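Local coordinates for uncharacterized protein (Pyrococcus furiosus, PDB 4XLZ) that probably removes an acetyl group from N,N'-diacetylchitobiose as a metal-dependent deacetylase of family CE-14, at residues A[199-204]-A[246-251]. Residues are numbered along the deposited sequence; the frame is centred on the assembly and turned at random.
Sequences VDITDL and YGEGFR
In T202, OG1 lies anti to the carbonyl carbon (chi1 -67°), beside its own N, and there T202 OG1 accepts the N-H of Y246 N at 3.1 Å. In I201, CG1 sits between N and the carbonyl carbon (chi1 58°), and the branched side chain crosses that of E248 at about a right angle. T202 OG1 in turn donates to D200 OD1 at 2.8 Å, on the syn lone pair. D200 OD1 also accepts from T202 N at 2.9 Å, on the anti side and out of the carboxylate plane; this is an Asx turn. An alanine in place of D200 would probably leave T202 N and OG1 without their acceptor and the hydroxyl freer to turn from Y246. Strands 197-200 and 247-250 form a two-stranded antiparallel sheet beside the five-stranded parallel sheet; just past it, the backbone of R251 bonds with L189 of that sheet's edge strand. V199 and E248 are a hydrogen-bonded pair, joined by V199 N to E248 O and E248 N to V199 O, both 2.9 Å. D200 and G247 are the next, non-hydrogen-bonded pair. Past the strand, I201 N still donates to Y246 O at 2.9 Å, tilted from the carbonyl plane. I201 CD1 packs 3.6 Å from E248 OE2, and I201 CG2 lies near OE1. The buried carboxylate of E248 is held by a salt bridge to K208 on helix 205-213. It also hydrogen-bonds with G50 N and T51 OG1 on helix 43-57. V199 CG2 meets F250 CE2 obliquely at 3.8 Å, and F250 in turn packs edge-to-face with F28.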
ATOM      1  N   VAL A 199       5.986 -13.101 -38.016  1.00 16.65           N
ATOM      2  CA  VAL A 199       5.122 -12.648 -39.106  1.00 16.26           C
ATOM      3  C   VAL A 199       6.044 -11.821 -40.038  1.00 16.76           C
ATOM      4  O   VAL A 199       6.780 -10.913 -39.581  1.00 17.41           O
ATOM      5  CB  VAL A 199       4.056 -11.755 -38.566  1.00 17.51           C
ATOM      6  CG1 VAL A 199       3.198 -11.085 -39.710  1.00 18.53           C
ATOM      7  CG2 VAL A 199       3.098 -12.591 -37.629  1.00 18.57           C
ATOM      8  N   ASP A 200       5.990 -12.179 -41.369  1.00 17.05           N
ATOM      9  CA  ASP A 200       6.792 -11.350 -42.315  1.00 18.44           C
ATOM     10  C   ASP A 200       6.095 -10.032 -42.569  1.00 17.66           C
ATOM     11  O   ASP A 200       4.917 -10.052 -42.980  1.00 20.67           O
ATOM     12  CB  ASP A 200       6.876 -12.196 -43.625  1.00 19.92           C
ATOM     13  CG  ASP A 200       7.670 -11.449 -44.707  1.00 20.71           C
ATOM     14  OD1 ASP A 200       8.192 -10.381 -44.500  1.00 20.80           O
ATOM     15  OD2 ASP A 200       7.720 -12.073 -45.831  1.00 25.79           O
ATOM     16  N   ILE A 201       6.736  -8.921 -42.243  1.00 17.19           N
ATOM     17  CA  ILE A 201       6.180  -7.625 -42.462  1.00 17.18           C
ATOM     18  C   ILE A 201       6.968  -6.779 -43.494  1.00 18.41           C
ATOM     19  O   ILE A 201       6.808  -5.540 -43.512  1.00 20.53           O
ATOM     20  CB  ILE A 201       6.019  -6.744 -41.158  1.00 19.53           C
ATOM     21  CG1 ILE A 201       7.338  -6.575 -40.506  1.00 18.60           C
ATOM     22  CG2 ILE A 201       5.021  -7.516 -40.177  1.00 18.90           C
ATOM     23  CD1 ILE A 201       7.384  -5.286 -39.687  1.00 17.34           C
ATOM     24  N   THR A 202       7.757  -7.504 -44.295  1.00 19.95           N
ATOM     25  CA  THR A 202       8.677  -6.809 -45.251  1.00 19.45           C
ATOM     26  C   THR A 202       7.902  -5.771 -46.075  1.00 21.93           C
ATOM     27  O   THR A 202       8.308  -4.588 -46.209  1.00 24.07           O
ATOM     28  CB  THR A 202       9.330  -7.856 -46.108  1.00 21.02           C
ATOM     29  OG1 THR A 202      10.180  -8.655 -45.316  1.00 21.33           O
ATOM     30  CG2 THR A 202      10.252  -7.076 -47.125  1.00 21.04           C
ATOM     31  N   ASP A 203       6.755  -6.143 -46.592  1.00 22.01           N
ATOM     32  CA  ASP A 203       6.078  -5.135 -47.473  1.00 25.05           C
ATOM     33  C   ASP A 203       5.247  -4.083 -46.744  1.00 25.11           C
ATOM     34  O   ASP A 203       4.736  -3.130 -47.347  1.00 28.13           O
ATOM     35  CB  ASP A 203       5.141  -5.889 -48.433  1.00 28.16           C
ATOM     36  CG  ASP A 203       5.948  -6.704 -49.489  1.00 37.84           C
ATOM     37  OD1 ASP A 203       7.167  -6.364 -49.762  1.00 36.33           O
ATOM     38  OD2 ASP A 203       5.332  -7.685 -49.959  1.00 45.54           O
ATOM     39  N   LEU A 204       5.116  -4.244 -45.404  1.00 23.08           N
ATOM     40  CA  LEU A 204       4.437  -3.241 -44.583  1.00 22.73           C
ATOM     41  C   LEU A 204       5.346  -2.445 -43.719  1.00 22.86           C
ATOM     42  O   LEU A 204       4.880  -1.644 -42.909  1.00 21.48           O
ATOM     43  CB  LEU A 204       3.467  -4.022 -43.638  1.00 23.58           C
ATOM     44  CG  LEU A 204       2.298  -4.629 -44.397  1.00 26.91           C
ATOM     45  CD1 LEU A 204       1.463  -5.510 -43.447  1.00 29.64           C
ATOM     46  CD2 LEU A 204       1.420  -3.502 -44.992  1.00 32.83           C
ATOM     47  N   TYR A 246      12.214  -8.378 -43.004  1.00 19.94           N
ATOM     48  CA  TYR A 246      11.672  -7.719 -41.776  1.00 17.38           C
ATOM     49  C   TYR A 246      10.565  -8.615 -41.248  1.00 16.40           C
ATOM     50  O   TYR A 246       9.624  -8.999 -41.939  1.00 17.71           O
ATOM     51  CB  TYR A 246      11.076  -6.347 -42.151  1.00 17.43           C
ATOM     52  CG  TYR A 246      12.103  -5.382 -42.703  1.00 17.74           C
ATOM     53  CD1 TYR A 246      13.339  -5.213 -42.057  1.00 16.85           C
ATOM     54  CD2 TYR A 246      11.723  -4.577 -43.758  1.00 21.05           C
ATOM     55  CE1 TYR A 246      14.269  -4.208 -42.553  1.00 19.37           C
ATOM     56  CE2 TYR A 246      12.620  -3.601 -44.250  1.00 20.65           C
ATOM     57  CZ  TYR A 246      13.851  -3.435 -43.662  1.00 19.02           C
ATOM     58  OH  TYR A 246      14.822  -2.520 -44.020  1.00 21.36           O
ATOM     59  N   GLY A 247      10.679  -8.881 -39.921  1.00 16.88           N
ATOM     60  CA  GLY A 247       9.635  -9.699 -39.250  1.00 15.27           C
ATOM     61  C   GLY A 247       9.263  -9.049 -37.898  1.00 15.64           C
ATOM     62  O   GLY A 247       9.918  -8.193 -37.366  1.00 16.18           O
ATOM     63  N   GLU A 248       8.068  -9.470 -37.474  1.00 16.17           N
ATOM     64  CA  GLU A 248       7.653  -9.220 -36.045  1.00 16.12           C
ATOM     65  C   GLU A 248       7.515 -10.565 -35.338  1.00 15.58           C
ATOM     66  O   GLU A 248       6.927 -11.488 -35.835  1.00 17.59           O
ATOM     67  CB  GLU A 248       6.293  -8.506 -36.024  1.00 16.57           C
ATOM     68  CG  GLU A 248       6.496  -7.010 -36.359  1.00 18.20           C
ATOM     69  CD  GLU A 248       5.188  -6.230 -36.551  1.00 17.40           C
ATOM     70  OE1 GLU A 248       4.143  -6.839 -36.513  1.00 19.51           O
ATOM     71  OE2 GLU A 248       5.328  -4.989 -36.722  1.00 21.25           O
ATOM     72  N   GLY A 249       8.143 -10.618 -34.137  1.00 16.24           N
ATOM     73  CA  GLY A 249       8.131 -11.866 -33.434  1.00 14.95           C
ATOM     74  C   GLY A 249       7.147 -11.922 -32.242  1.00 14.67           C
ATOM     75  O   GLY A 249       6.928 -10.881 -31.578  1.00 17.05           O
ATOM     76  N   PHE A 250       6.676 -13.141 -32.023  1.00 14.64           N
ATOM     77  CA  PHE A 250       5.681 -13.367 -30.933  1.00 13.67           C
ATOM     78  C   PHE A 250       6.095 -14.664 -30.294  1.00 15.12           C
ATOM     79  O   PHE A 250       6.552 -15.648 -30.891  1.00 15.58           O
ATOM     80  CB  PHE A 250       4.284 -13.538 -31.532  1.00 15.09           C
ATOM     81  CG  PHE A 250       3.829 -12.316 -32.224  1.00 14.30           C
ATOM     82  CD1 PHE A 250       3.230 -11.236 -31.557  1.00 16.68           C
ATOM     83  CD2 PHE A 250       4.021 -12.202 -33.659  1.00 16.33           C
ATOM     84  CE1 PHE A 250       2.897 -10.046 -32.189  1.00 17.41           C
ATOM     85  CE2 PHE A 250       3.693 -10.993 -34.274  1.00 16.67           C
ATOM     86  CZ  PHE A 250       3.092  -9.901 -33.585  1.00 17.88           C
ATOM     87  N   ARG A 251       5.808 -14.725 -28.963  1.00 14.57           N
ATOM     88  CA  ARG A 251       5.927 -15.982 -28.277  1.00 14.35           C
ATOM     89  C   ARG A 251       4.530 -16.448 -27.873  1.00 15.52           C
ATOM     90  O   ARG A 251       3.743 -15.751 -27.291  1.00 15.11           O
ATOM     91  CB  ARG A 251       6.784 -15.874 -26.977  1.00 14.28           C
ATOM     92  CG  ARG A 251       6.970 -17.240 -26.332  1.00 15.14           C
ATOM     93  CD  ARG A 251       7.943 -17.169 -25.180  1.00 14.17           C
ATOM     94  NE  ARG A 251       8.104 -18.521 -24.609  1.00 16.32           N
ATOM     95  CZ  ARG A 251       8.873 -19.452 -25.151  1.00 15.08           C
ATOM     96  NH1 ARG A 251       9.606 -19.183 -26.260  1.00 15.98           N
ATOM     97  NH2 ARG A 251       8.961 -20.668 -24.512  1.00 17.81           N
TER